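PDB 6NWZ: carbohydrate deacetylase Agd3 from Neosartorya fumigata, which probably removes N-acetyl groups from the exopolysaccharide galactosaminogalactan, a metal-dependent carbohydrate esterase activity required for biofilm formation by this fungus. Local coordinates for residues P173-Q187 and S198-M212. Sequence-based numbering, arbitrary orientation.
Sequences PATISNSSNTKEIAQ and STAAVINNFDGREQM. With ZN (zinc ion), chain J; NAG (2-acetamido-2-deoxy-beta-D-glucopyranose), chain C.
Ile185 and Ala201 meet where the antiparallel hairpin of strands 182-187 and 198-206 slips by one residue, a worked example of the classic beta bulge. Ala201 O accepts from two successive amides, Ile185 N at 3.0 Å and, weakly, Ala186 N. The Ile185 side chain divides at CB: CG2 reaches Ile203 CG1 at 3.8 Å, the two isoleucines crossing at about a right angle. With chi1 at 68°, CG1 sits between the backbone N and the carbonyl carbon and is laid against Ala201 CB, 3.8 Å away; beyond it, CD1 touches Met212 CE at 3.7 Å, on the next strand.

The sheet face carrying Glu184 and Thr182 is more polar. Glu184 stretches along the strand until its OE1 takes the Thr199 OG1 hydroxyl at 2.6 Å, nearly along the C-O axis, while OE2 receives Gln187 NE2 on its syn side. Both carboxylate oxygens are thus engaged, and a water joins Thr199 OG1 to Ile176 N. Farther along, Asn204 ND2 donates to Thr182 OG1 (2.8 Å) almost within its amide plane, and Thr182 OG1 in turn donates a hydrogen bond to Asn181 OD1.

Within the CBM87 region, strand 144-147 pairs antiparallel with the other edge of strand 182-188, strand 209-214 flanks 198-206, and helix 224-237 lays Trp236 against Ile203 and Met212.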
loop_
_atom_site.group_PDB
_atom_site.type_symbol
_atom_site.label_atom_id
_atom_site.label_comp_id
_atom_site.label_asym_id
_atom_site.label_seq_id
_atom_site.Cartn_x
_atom_site.Cartn_y
_atom_site.Cartn_z
ATOM N N PRO A 173 -18.902 -16.499 18.395
ATOM C CA PRO A 173 -18.556 -17.911 18.199
ATOM C C PRO A 173 -19.791 -18.728 17.853
ATOM O O PRO A 173 -20.836 -18.613 18.498
ATOM C CB PRO A 173 -17.963 -18.315 19.550
ATOM C CG PRO A 173 -17.413 -17.036 20.102
ATOM C CD PRO A 173 -18.371 -15.965 19.660
ATOM N N ALA A 174 -19.672 -19.553 16.816
ATOM C CA ALA A 174 -20.821 -20.200 16.203
ATOM C C ALA A 174 -20.607 -21.703 16.102
ATOM O O ALA A 174 -19.502 -22.217 16.302
ATOM C CB ALA A 174 -21.100 -19.620 14.812
ATOM N N THR A 175 -21.694 -22.399 15.766
ATOM C CA THR A 175 -21.689 -23.844 15.561
ATOM C C THR A 175 -22.505 -24.174 14.319
ATOM O O THR A 175 -23.685 -23.820 14.243
ATOM C CB THR A 175 -22.264 -24.571 16.778
ATOM O OG1 THR A 175 -21.469 -24.270 17.930
ATOM C CG2 THR A 175 -22.278 -26.076 16.542
ATOM N N ILE A 176 -21.882 -24.855 13.351
ATOM C CA ILE A 176 -22.609 -25.287 12.162
ATOM C C ILE A 176 -23.665 -26.305 12.563
ATOM O O ILE A 176 -23.381 -27.270 13.285
ATOM C CB ILE A 176 -21.642 -25.864 11.118
ATOM C CG1 ILE A 176 -20.643 -24.796 10.679
ATOM C CG2 ILE A 176 -22.406 -26.410 9.916
ATOM C CD1 ILE A 176 -19.713 -25.261 9.588
ATOM N N SER A 177 -24.896 -26.096 12.091
ATOM C CA SER A 177 -26.020 -26.918 12.520
ATOM C C SER A 177 -26.374 -28.038 11.548
ATOM O O SER A 177 -26.943 -29.045 11.978
ATOM C CB SER A 177 -27.255 -26.041 12.762
ATOM O OG SER A 177 -27.478 -25.166 11.676
ATOM N N ASN A 178 -26.053 -27.900 10.263
ATOM C CA ASN A 178 -26.275 -28.972 9.289
ATOM C C ASN A 178 -25.082 -28.971 8.339
ATOM O O ASN A 178 -24.979 -28.101 7.469
ATOM C CB ASN A 178 -27.595 -28.783 8.546
ATOM C CG ASN A 178 -27.856 -29.873 7.513
ATOM O OD1 ASN A 178 -27.172 -30.896 7.478
ATOM N ND2 ASN A 178 -28.859 -29.653 6.669
ATOM N N SER A 179 -24.186 -29.949 8.505
ATOM C CA SER A 179 -22.935 -29.963 7.748
ATOM C C SER A 179 -23.114 -30.363 6.292
ATOM O O SER A 179 -22.117 -30.408 5.562
ATOM C CB SER A 179 -21.927 -30.902 8.409
ATOM O OG SER A 179 -22.405 -32.233 8.407
ATOM N N SER A 180 -24.337 -30.657 5.855
ATOM C CA SER A 180 -24.600 -30.989 4.462
ATOM C C SER A 180 -24.873 -29.765 3.593
ATOM O O SER A 180 -24.842 -29.884 2.364
ATOM C CB SER A 180 -25.781 -31.958 4.367
ATOM O OG SER A 180 -25.415 -33.232 4.865
ATOM N N ASN A 181 -25.135 -28.599 4.191
ATOM C CA ASN A 181 -25.300 -27.367 3.432
ATOM C C ASN A 181 -24.369 -26.247 3.876
ATOM O O ASN A 181 -24.379 -25.178 3.257
ATOM C CB ASN A 181 -26.754 -26.871 3.509
ATOM C CG ASN A 181 -27.210 -26.588 4.932
ATOM O OD1 ASN A 181 -26.423 -26.196 5.795
ATOM N ND2 ASN A 181 -28.496 -26.785 5.178
ATOM N N THR A 182 -23.573 -26.456 4.924
ATOM C CA THR A 182 -22.723 -25.413 5.480
ATOM C C THR A 182 -21.392 -26.022 5.895
ATOM O O THR A 182 -21.364 -26.997 6.652
ATOM C CB THR A 182 -23.394 -24.744 6.689
ATOM O OG1 THR A 182 -24.657 -24.186 6.297
ATOM C CG2 THR A 182 -22.509 -23.648 7.258
ATOM N N LYS A 183 -20.298 -25.445 5.399
ATOM C CA LYS A 183 -18.947 -25.835 5.777
ATOM C C LYS A 183 -18.260 -24.679 6.492
ATOM O O LYS A 183 -18.623 -23.513 6.323
ATOM C CB LYS A 183 -18.112 -26.246 4.557
ATOM C CG LYS A 183 -17.766 -25.086 3.641
ATOM C CD LYS A 183 -17.008 -25.552 2.418
ATOM C CE LYS A 183 -15.621 -26.039 2.775
ATOM N NZ LYS A 183 -14.856 -26.377 1.546
ATOM N N GLU A 184 -17.251 -25.017 7.289
ATOM C CA GLU A 184 -16.477 -24.037 8.040
ATOM C C GLU A 184 -15.192 -23.708 7.288
ATOM O O GLU A 184 -14.487 -24.615 6.832
ATOM C CB GLU A 184 -16.159 -24.567 9.439
ATOM C CG GLU A 184 -15.006 -23.856 10.128
ATOM C CD GLU A 184 -14.741 -24.375 11.530
ATOM O OE1 GLU A 184 -15.653 -24.312 12.385
ATOM O OE2 GLU A 184 -13.612 -24.846 11.779
ATOM N N ILE A 185 -14.897 -22.416 7.152
ATOM C CA ILE A 185 -13.652 -21.972 6.534
ATOM C C ILE A 185 -12.748 -21.217 7.498
ATOM O O ILE A 185 -11.544 -21.087 7.218
ATOM C CB ILE A 185 -13.915 -21.111 5.278
ATOM C CG1 ILE A 185 -14.552 -19.778 5.665
ATOM C CG2 ILE A 185 -14.797 -21.846 4.282
ATOM C CD1 ILE A 185 -14.601 -18.778 4.533
ATOM N N ALA A 186 -13.269 -20.704 8.613
ATOM C CA ALA A 186 -12.467 -20.010 9.610
ATOM C C ALA A 186 -12.922 -20.438 10.997
ATOM O O ALA A 186 -14.054 -20.889 11.192
ATOM C CB ALA A 186 -12.566 -18.485 9.466
ATOM N N GLN A 187 -12.032 -20.270 11.969
ATOM C CA GLN A 187 -12.253 -20.844 13.288
ATOM C C GLN A 187 -11.676 -19.927 14.357
ATOM O O GLN A 187 -10.557 -19.426 14.211
ATOM C CB GLN A 187 -11.621 -22.239 13.362
ATOM C CG GLN A 187 -11.783 -22.964 14.671
ATOM C CD GLN A 187 -11.300 -24.398 14.589
ATOM O OE1 GLN A 187 -10.255 -24.747 15.138
ATOM N NE2 GLN A 187 -12.061 -25.237 13.901
ATOM N N SER A 198 -14.330 -22.686 17.878
ATOM C CA SER A 198 -15.675 -22.423 17.388
ATOM C C SER A 198 -15.588 -21.890 15.966
ATOM O O SER A 198 -14.520 -21.500 15.488
ATOM C CB SER A 198 -16.419 -21.437 18.294
ATOM O OG SER A 198 -15.709 -20.216 18.402
ATOM N N THR A 199 -16.741 -21.864 15.302
ATOM C CA THR A 199 -16.820 -21.460 13.906
ATOM C C THR A 199 -16.840 -19.943 13.781
ATOM O O THR A 199 -17.602 -19.261 14.474
ATOM C CB THR A 199 -18.067 -22.053 13.257
ATOM O OG1 THR A 199 -17.944 -23.480 13.203
ATOM C CG2 THR A 199 -18.245 -21.500 11.855
ATOM N N ALA A 200 -16.011 -19.417 12.881
ATOM C CA ALA A 200 -15.918 -17.983 12.654
ATOM C C ALA A 200 -16.452 -17.538 11.305
ATOM O O ALA A 200 -16.946 -16.416 11.195
ATOM C CB ALA A 200 -14.464 -17.521 12.784
ATOM N N ALA A 201 -16.361 -18.379 10.278
ATOM C CA ALA A 201 -16.909 -18.046 8.973
ATOM C C ALA A 201 -17.286 -19.340 8.265
ATOM O O ALA A 201 -16.662 -20.382 8.478
ATOM C CB ALA A 201 -15.919 -17.228 8.132
ATOM N N VAL A 202 -18.324 -19.264 7.432
ATOM C CA VAL A 202 -18.886 -20.433 6.770
ATOM C C VAL A 202 -19.109 -20.121 5.296
ATOM O O VAL A 202 -19.082 -18.967 4.865
ATOM C CB VAL A 202 -20.211 -20.899 7.412
ATOM C CG1 VAL A 202 -20.001 -21.306 8.858
ATOM C CG2 VAL A 202 -21.277 -19.813 7.307
ATOM N N ILE A 203 -19.330 -21.184 4.526
ATOM C CA ILE A 203 -19.834 -21.102 3.161
ATOM C C ILE A 203 -21.093 -21.951 3.084
ATOM O O ILE A 203 -21.080 -23.125 3.470
ATOM C CB ILE A 203 -18.800 -21.577 2.126
ATOM C CG1 ILE A 203 -17.623 -20.609 2.034
ATOM C CG2 ILE A 203 -19.446 -21.709 0.765
ATOM C CD1 ILE A 203 -16.640 -20.986 0.945
ATOM N N ASN A 204 -22.176 -21.359 2.596
ATOM C CA ASN A 204 -23.464 -22.029 2.516
ATOM C C ASN A 204 -23.751 -22.444 1.082
ATOM O O ASN A 204 -23.400 -21.736 0.133
ATOM C CB ASN A 204 -24.589 -21.121 3.017
ATOM C CG ASN A 204 -24.366 -20.641 4.431
ATOM O OD1 ASN A 204 -24.270 -19.440 4.679
ATOM N ND2 ASN A 204 -24.292 -21.575 5.372
ATOM N N ASN A 205 -24.392 -23.597 0.933
ATOM C CA ASN A 205 -24.945 -24.031 -0.346
ATOM C C ASN A 205 -26.386 -24.436 -0.067
ATOM O O ASN A 205 -26.648 -25.551 0.388
ATOM C CB ASN A 205 -24.139 -25.172 -0.950
ATOM C CG ASN A 205 -24.579 -25.508 -2.358
ATOM O OD1 ASN A 205 -25.770 -25.638 -2.638
ATOM N ND2 ASN A 205 -23.615 -25.641 -3.259
ATOM N N PHE A 206 -27.317 -23.520 -0.330
ATOM C CA PHE A 206 -28.735 -23.744 -0.056
ATOM C C PHE A 206 -29.434 -24.079 -1.370
ATOM O O PHE A 206 -30.068 -23.236 -2.005
ATOM C CB PHE A 206 -29.345 -22.525 0.620
ATOM C CG PHE A 206 -28.821 -22.271 2.003
ATOM C CD1 PHE A 206 -28.675 -23.313 2.906
ATOM C CD2 PHE A 206 -28.474 -20.989 2.400
ATOM C CE1 PHE A 206 -28.195 -23.079 4.181
ATOM C CE2 PHE A 206 -27.995 -20.747 3.674
ATOM C CZ PHE A 206 -27.853 -21.791 4.566
ATOM N N ASP A 207 -29.308 -25.344 -1.770
ATOM C CA ASP A 207 -29.904 -25.860 -3.002
ATOM C C ASP A 207 -29.526 -25.001 -4.209
ATOM O O ASP A 207 -30.375 -24.573 -4.993
ATOM C CB ASP A 207 -31.423 -25.978 -2.872
ATOM C CG ASP A 207 -31.838 -26.916 -1.759
ATOM O OD1 ASP A 207 -31.888 -28.141 -2.000
ATOM O OD2 ASP A 207 -32.101 -26.430 -0.639
ATOM N N GLY A 208 -28.225 -24.750 -4.357
ATOM C CA GLY A 208 -27.694 -23.995 -5.464
ATOM C C GLY A 208 -27.267 -22.581 -5.116
ATOM O O GLY A 208 -26.357 -22.044 -5.759
ATOM N N ARG A 209 -27.905 -21.965 -4.123
ATOM C CA ARG A 209 -27.552 -20.610 -3.718
ATOM C C ARG A 209 -26.303 -20.652 -2.847
ATOM O O ARG A 209 -26.298 -21.301 -1.796
ATOM C CB ARG A 209 -28.712 -19.955 -2.972
ATOM C CG ARG A 209 -28.399 -18.547 -2.510
ATOM C CD ARG A 209 -29.655 -17.793 -2.143
ATOM N NE ARG A 209 -30.376 -18.428 -1.046
ATOM C CZ ARG A 209 -30.142 -18.188 0.239
ATOM N NH1 ARG A 209 -29.198 -17.326 0.600
ATOM N NH2 ARG A 209 -30.854 -18.814 1.164
ATOM N N GLU A 210 -25.248 -19.968 -3.281
ATOM C CA GLU A 210 -23.962 -20.002 -2.597
ATOM C C GLU A 210 -23.747 -18.701 -1.841
ATOM O O GLU A 210 -23.977 -17.614 -2.382
ATOM C CB GLU A 210 -22.821 -20.231 -3.585
ATOM C CG GLU A 210 -23.062 -21.375 -4.545
ATOM C CD GLU A 210 -21.831 -21.714 -5.352
ATOM O OE1 GLU A 210 -21.302 -22.832 -5.179
ATOM O OE2 GLU A 210 -21.382 -20.860 -6.145
ATOM N N GLN A 211 -23.292 -18.818 -0.598
ATOM C CA GLN A 211 -23.180 -17.677 0.297
ATOM C C GLN A 211 -21.968 -17.872 1.193
ATOM O O GLN A 211 -21.683 -18.993 1.620
ATOM C CB GLN A 211 -24.453 -17.524 1.139
ATOM C CG GLN A 211 -24.438 -16.369 2.127
ATOM C CD GLN A 211 -25.737 -16.260 2.900
ATOM O OE1 GLN A 211 -26.557 -15.380 2.637
ATOM N NE2 GLN A 211 -25.935 -17.161 3.858
ATOM N N MET A 212 -21.253 -16.782 1.463
ATOM C CA MET A 212 -20.145 -16.778 2.412
ATOM C C MET A 212 -20.494 -15.807 3.533
ATOM O O MET A 212 -20.782 -14.633 3.273
ATOM C CB MET A 212 -18.827 -16.395 1.729
ATOM C CG MET A 212 -17.660 -16.217 2.695
ATOM S SD MET A 212 -16.057 -15.909 1.917
ATOM C CE MET A 212 -15.679 -17.509 1.217
HETATM ZN ZN ZN J . -20.800 -23.655 -7.357
HETATM C C1 NAG C . -29.201 -30.601 5.636
HETATM C C2 NAG C . -30.574 -31.243 5.860
HETATM C C3 NAG C . -30.920 -32.180 4.705
HETATM C C4 NAG C . -30.786 -31.464 3.367
HETATM C C5 NAG C . -29.399 -30.844 3.248
HETATM C C6 NAG C . -29.210 -30.036 1.983
HETATM C C7 NAG C . -31.598 -31.826 8.013
HETATM C C8 NAG C . -31.477 -32.651 9.260
HETATM N N2 NAG C . -30.611 -31.964 7.123
HETATM O O3 NAG C . -32.251 -32.655 4.876
HETATM O O4 NAG C . -30.977 -32.384 2.298
HETATM O O5 NAG C . -29.173 -29.954 4.350
HETATM O O6 NAG C . -30.052 -28.892 1.951
HETATM O O7 NAG C . -32.544 -31.069 7.824
HETATM O O HOH W 1 -18.994 -25.702 14.266
#